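Local coordinates for protein nucleoside hydrolase, putative (PDB 3FZ0) that belongs to the nucleoside hydrolase family and carries a calcium ion in a metal site rich in aspartates, at residues Glu71-Trp83 with Phe181-Val193. The protein carries 2 engineered substitutions. Sequence-based numbering, arbitrary orientation.
Sequences EGPLVGERETVQW and FNSHCDPEAGVVV
Thr-80 lays its CG2 methyl over one face of the His-184 ring, 3.4 Å from ND1, while water 2 sits in plane at the ring edge and links NE2 to Glu-79 OE1; Glu-79 OE2 forms a salt bridge with Arg-311 of the third subunit. ND1 is hydrogen-bonded to Ser-175 OG, which helps fix the ring's rotation. Phe-181 has Cys-185 SG over one face; Val-81 O (3.3 Å from CE1) and Arg-78 NH2 approach its edge, the guanidinium turned 43° from the ring. The Phe-181 side chain lies about 3 Å from a bound 2-[bis-(2-hydroxy-ethyl)-amino]-2-hydroxymethyl-propane-1,3-diol and about 7 Å from the calcium ion, bordering the metal site. Arg-78, bent at chi3 (-53°), curls back to give NE to Thr-80 O at 2.8 Å.

Asp-186 is the N-cap of helix 187-195, OD1 accepting from Ala-189 N; OD2 takes a nearly straight bond (174°) from Leu-74 N, 2.9 Å away and above the carboxylate plane, and another from Thr-138. Water 1 accepts from Val-75 N and lies in reach of Asp-186 OD1 and Glu-188 OE1; Arg-314 pairs with Glu-188 OE2.

The loop after strand 66-68 is thus held against both helices; Leu-74 and Val-192 also pack on helix 138-146, Pro-187 on strand 296-306.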
loop_
_atom_site.group_PDB
_atom_site.type_symbol
_atom_site.label_atom_id
_atom_site.label_comp_id
_atom_site.label_asym_id
_atom_site.label_seq_id
_atom_site.Cartn_x
_atom_site.Cartn_y
_atom_site.Cartn_z
ATOM N N GLU B 71 6.563 6.741 -23.517
ATOM C CA GLU B 71 7.780 5.933 -23.393
ATOM C C GLU B 71 7.878 5.241 -22.037
ATOM O O GLU B 71 8.725 4.366 -21.826
ATOM C CB GLU B 71 9.024 6.788 -23.672
ATOM C CG GLU B 71 9.382 6.774 -25.152
ATOM C CD GLU B 71 10.235 7.934 -25.582
ATOM O OE1 GLU B 71 11.267 8.196 -24.924
ATOM O OE2 GLU B 71 9.879 8.597 -26.587
ATOM N N GLY B 72 6.989 5.615 -21.125
ATOM C CA GLY B 72 6.929 5.001 -19.816
ATOM C C GLY B 72 5.550 5.175 -19.212
ATOM O O GLY B 72 4.678 5.805 -19.799
ATOM N N PRO B 73 5.336 4.607 -18.034
ATOM C CA PRO B 73 4.033 4.621 -17.388
ATOM C C PRO B 73 3.514 6.043 -17.150
ATOM O O PRO B 73 4.295 7.021 -17.101
ATOM C CB PRO B 73 4.286 3.951 -16.028
ATOM C CG PRO B 73 5.588 3.266 -16.130
ATOM C CD PRO B 73 6.368 3.913 -17.248
ATOM N N LEU B 74 2.199 6.144 -16.997
ATOM C CA LEU B 74 1.562 7.378 -16.598
ATOM C C LEU B 74 2.263 8.000 -15.394
ATOM O O LEU B 74 2.463 9.222 -15.367
ATOM C CB LEU B 74 0.085 7.106 -16.257
ATOM C CG LEU B 74 -0.888 8.268 -16.044
ATOM C CD1 LEU B 74 -0.896 9.136 -17.274
ATOM C CD2 LEU B 74 -2.276 7.723 -15.766
ATOM N N VAL B 75 2.639 7.168 -14.412
ATOM C CA VAL B 75 3.227 7.645 -13.146
ATOM C C VAL B 75 4.421 6.793 -12.713
ATOM O O VAL B 75 4.249 5.618 -12.383
ATOM C CB VAL B 75 2.212 7.568 -11.991
ATOM C CG1 VAL B 75 2.752 8.307 -10.788
ATOM C CG2 VAL B 75 0.868 8.110 -12.404
ATOM N N GLY B 76 5.614 7.397 -12.694
ATOM C CA GLY B 76 6.837 6.742 -12.206
ATOM C C GLY B 76 7.547 5.833 -13.206
ATOM O O GLY B 76 7.044 5.597 -14.321
ATOM N N GLU B 77 8.719 5.328 -12.808
ATOM C CA GLU B 77 9.486 4.383 -13.631
ATOM C C GLU B 77 8.757 3.049 -13.783
ATOM O O GLU B 77 8.000 2.659 -12.901
ATOM C CB GLU B 77 10.862 4.142 -13.009
ATOM C CG GLU B 77 12.028 4.846 -13.729
ATOM C CD GLU B 77 13.363 4.720 -12.952
ATOM O OE1 GLU B 77 13.731 3.574 -12.581
ATOM O OE2 GLU B 77 14.035 5.768 -12.703
ATOM N N ARG B 78 8.986 2.350 -14.896
ATOM C CA ARG B 78 8.393 1.015 -15.124
ATOM C C ARG B 78 8.827 0.081 -14.020
ATOM O O ARG B 78 9.958 0.157 -13.559
ATOM C CB ARG B 78 8.768 0.438 -16.510
ATOM C CG ARG B 78 10.276 0.300 -16.773
ATOM C CD ARG B 78 10.585 -0.310 -18.102
ATOM N NE ARG B 78 9.883 -1.576 -18.273
ATOM C CZ ARG B 78 9.511 -2.099 -19.449
ATOM N NH1 ARG B 78 9.749 -1.470 -20.580
ATOM N NH2 ARG B 78 8.853 -3.242 -19.484
ATOM N N GLU B 79 7.910 -0.771 -13.587
ATOM C CA GLU B 79 8.173 -1.749 -12.519
ATOM C C GLU B 79 8.171 -3.162 -13.131
ATOM O O GLU B 79 8.234 -4.181 -12.431
ATOM C CB GLU B 79 7.186 -1.566 -11.346
ATOM C CG GLU B 79 7.119 -0.074 -10.858
ATOM C CD GLU B 79 6.296 0.165 -9.575
ATOM O OE1 GLU B 79 5.879 -0.814 -8.926
ATOM O OE2 GLU B 79 6.088 1.343 -9.183
ATOM N N THR B 80 8.087 -3.206 -14.455
ATOM C CA THR B 80 8.193 -4.451 -15.212
ATOM C C THR B 80 9.498 -4.466 -16.017
ATOM O O THR B 80 10.173 -3.455 -16.202
ATOM C CB THR B 80 7.007 -4.648 -16.182
ATOM O OG1 THR B 80 6.970 -3.569 -17.132
ATOM C CG2 THR B 80 5.699 -4.691 -15.427
ATOM N N VAL B 81 9.819 -5.643 -16.503
ATOM C CA VAL B 81 11.003 -5.918 -17.303
ATOM C C VAL B 81 10.499 -6.305 -18.701
ATOM O O VAL B 81 9.396 -6.873 -18.828
ATOM C CB VAL B 81 11.761 -7.091 -16.631
ATOM C CG1 VAL B 81 12.586 -7.885 -17.602
ATOM C CG2 VAL B 81 12.601 -6.567 -15.444
ATOM N N GLN B 82 11.278 -5.975 -19.740
ATOM C CA GLN B 82 11.021 -6.457 -21.115
ATOM C C GLN B 82 11.234 -7.969 -21.209
ATOM O O GLN B 82 12.271 -8.500 -20.826
ATOM C CB GLN B 82 11.884 -5.720 -22.143
ATOM C CG GLN B 82 11.557 -4.219 -22.260
ATOM C CD GLN B 82 12.084 -3.551 -23.542
ATOM O OE1 GLN B 82 12.895 -4.121 -24.278
ATOM N NE2 GLN B 82 11.607 -2.333 -23.808
ATOM N N TRP B 83 10.224 -8.658 -21.707
ATOM C CA TRP B 83 10.190 -10.118 -21.740
ATOM C C TRP B 83 11.299 -10.747 -22.595
ATOM O O TRP B 83 12.015 -11.614 -22.118
ATOM C CB TRP B 83 8.826 -10.547 -22.271
ATOM C CG TRP B 83 8.519 -12.033 -22.230
ATOM C CD1 TRP B 83 8.800 -12.926 -21.206
ATOM C CD2 TRP B 83 7.826 -12.788 -23.242
ATOM N NE1 TRP B 83 8.338 -14.184 -21.548
ATOM C CE2 TRP B 83 7.731 -14.126 -22.780
ATOM C CE3 TRP B 83 7.283 -12.461 -24.501
ATOM C CZ2 TRP B 83 7.128 -15.138 -23.535
ATOM C CZ3 TRP B 83 6.684 -13.464 -25.252
ATOM C CH2 TRP B 83 6.599 -14.782 -24.764
ATOM N N PHE B 181 1.260 -8.836 -17.345
ATOM C CA PHE B 181 2.174 -7.804 -17.891
ATOM C C PHE B 181 1.614 -6.388 -18.172
ATOM O O PHE B 181 2.117 -5.414 -17.626
ATOM C CB PHE B 181 2.912 -8.332 -19.139
ATOM C CG PHE B 181 3.956 -7.385 -19.674
ATOM C CD1 PHE B 181 5.185 -7.248 -19.032
ATOM C CD2 PHE B 181 3.702 -6.615 -20.818
ATOM C CE1 PHE B 181 6.159 -6.351 -19.513
ATOM C CE2 PHE B 181 4.673 -5.714 -21.318
ATOM C CZ PHE B 181 5.909 -5.588 -20.666
ATOM N N ASN B 182 0.623 -6.271 -19.048
ATOM C CA ASN B 182 0.145 -4.947 -19.478
ATOM C C ASN B 182 -0.436 -4.187 -18.283
ATOM O O ASN B 182 -0.197 -2.989 -18.106
ATOM C CB ASN B 182 -0.935 -5.056 -20.585
ATOM C CG ASN B 182 -0.392 -5.550 -21.922
ATOM O OD1 ASN B 182 0.775 -5.371 -22.222
ATOM N ND2 ASN B 182 -1.272 -6.140 -22.746
ATOM N N SER B 183 -1.220 -4.891 -17.473
ATOM C CA SER B 183 -1.789 -4.335 -16.258
ATOM C C SER B 183 -0.675 -3.876 -15.318
ATOM O O SER B 183 -0.673 -2.711 -14.878
ATOM C CB SER B 183 -2.687 -5.370 -15.563
ATOM O OG SER B 183 -3.479 -4.774 -14.533
ATOM N N HIS B 184 0.264 -4.780 -15.022
ATOM C CA HIS B 184 1.392 -4.476 -14.149
ATOM C C HIS B 184 2.224 -3.302 -14.688
ATOM O O HIS B 184 2.709 -2.509 -13.928
ATOM C CB HIS B 184 2.270 -5.723 -13.944
ATOM C CG HIS B 184 3.282 -5.583 -12.854
ATOM N ND1 HIS B 184 4.388 -6.397 -12.761
ATOM C CD2 HIS B 184 3.359 -4.726 -11.807
ATOM C CE1 HIS B 184 5.106 -6.050 -11.707
ATOM N NE2 HIS B 184 4.500 -5.041 -11.104
ATOM N N CYS B 185 2.348 -3.194 -16.002
ATOM C CA CYS B 185 3.122 -2.122 -16.646
ATOM C C CYS B 185 2.572 -0.782 -16.283
ATOM O O CYS B 185 3.318 0.167 -16.055
ATOM C CB CYS B 185 3.099 -2.262 -18.164
ATOM S SG CYS B 185 4.378 -3.363 -18.797
ATOM N N ASP B 186 1.251 -0.690 -16.219
ATOM C CA ASP B 186 0.666 0.593 -15.901
ATOM C C ASP B 186 -0.654 0.404 -15.215
ATOM O O ASP B 186 -1.703 0.459 -15.869
ATOM C CB ASP B 186 0.523 1.469 -17.164
ATOM C CG ASP B 186 0.345 2.897 -16.825
ATOM O OD1 ASP B 186 -0.106 3.120 -15.696
ATOM O OD2 ASP B 186 0.657 3.803 -17.647
ATOM N N PRO B 187 -0.610 0.177 -13.893
ATOM C CA PRO B 187 -1.826 -0.032 -13.115
ATOM C C PRO B 187 -2.668 1.248 -13.075
ATOM O O PRO B 187 -3.882 1.175 -13.266
ATOM C CB PRO B 187 -1.289 -0.434 -11.739
ATOM C CG PRO B 187 0.105 -0.883 -11.987
ATOM C CD PRO B 187 0.585 0.055 -13.040
ATOM N N GLU B 188 -2.034 2.398 -12.864
ATOM C CA GLU B 188 -2.753 3.691 -12.826
ATOM C C GLU B 188 -3.569 3.894 -14.118
ATOM O O GLU B 188 -4.739 4.281 -14.065
ATOM C CB GLU B 188 -1.780 4.854 -12.624
ATOM C CG GLU B 188 -1.264 5.041 -11.219
ATOM C CD GLU B 188 -0.116 4.088 -10.840
ATOM O OE1 GLU B 188 0.309 3.237 -11.641
ATOM O OE2 GLU B 188 0.392 4.218 -9.727
ATOM N N ALA B 189 -2.964 3.593 -15.267
ATOM C CA ALA B 189 -3.691 3.712 -16.530
ATOM C C ALA B 189 -4.935 2.828 -16.565
ATOM O O ALA B 189 -5.963 3.241 -17.080
ATOM C CB ALA B 189 -2.786 3.437 -17.740
ATOM N N GLY B 190 -4.827 1.615 -16.024
ATOM C CA GLY B 190 -5.937 0.676 -15.968
ATOM C C GLY B 190 -7.080 1.162 -15.101
ATOM O O GLY B 190 -8.256 0.959 -15.433
ATOM N N VAL B 191 -6.749 1.795 -13.984
ATOM C CA VAL B 191 -7.760 2.417 -13.135
ATOM C C VAL B 191 -8.519 3.505 -13.904
ATOM O O VAL B 191 -9.741 3.577 -13.811
ATOM C CB VAL B 191 -7.152 2.979 -11.850
ATOM C CG1 VAL B 191 -8.146 3.897 -11.153
ATOM C CG2 VAL B 191 -6.741 1.857 -10.950
ATOM N N VAL B 192 -7.795 4.345 -14.643
ATOM C CA VAL B 192 -8.394 5.424 -15.397
ATOM C C VAL B 192 -9.383 4.843 -16.418
ATOM O O VAL B 192 -10.525 5.322 -16.548
ATOM C CB VAL B 192 -7.310 6.312 -16.081
ATOM C CG1 VAL B 192 -7.935 7.265 -17.114
ATOM C CG2 VAL B 192 -6.518 7.092 -15.026
ATOM N N VAL B 193 -8.963 3.791 -17.120
ATOM C CA VAL B 193 -9.802 3.170 -18.141
ATOM C C VAL B 193 -11.078 2.560 -17.555
ATOM O O VAL B 193 -12.169 2.855 -18.032
ATOM C CB VAL B 193 -9.007 2.164 -19.004
ATOM C CG1 VAL B 193 -9.947 1.295 -19.794
ATOM C CG2 VAL B 193 -8.056 2.941 -19.980
HETATM O O HOH W 1 1.471 4.393 -13.860
HETATM O O HOH W 2 5.028 -3.421 -9.157
#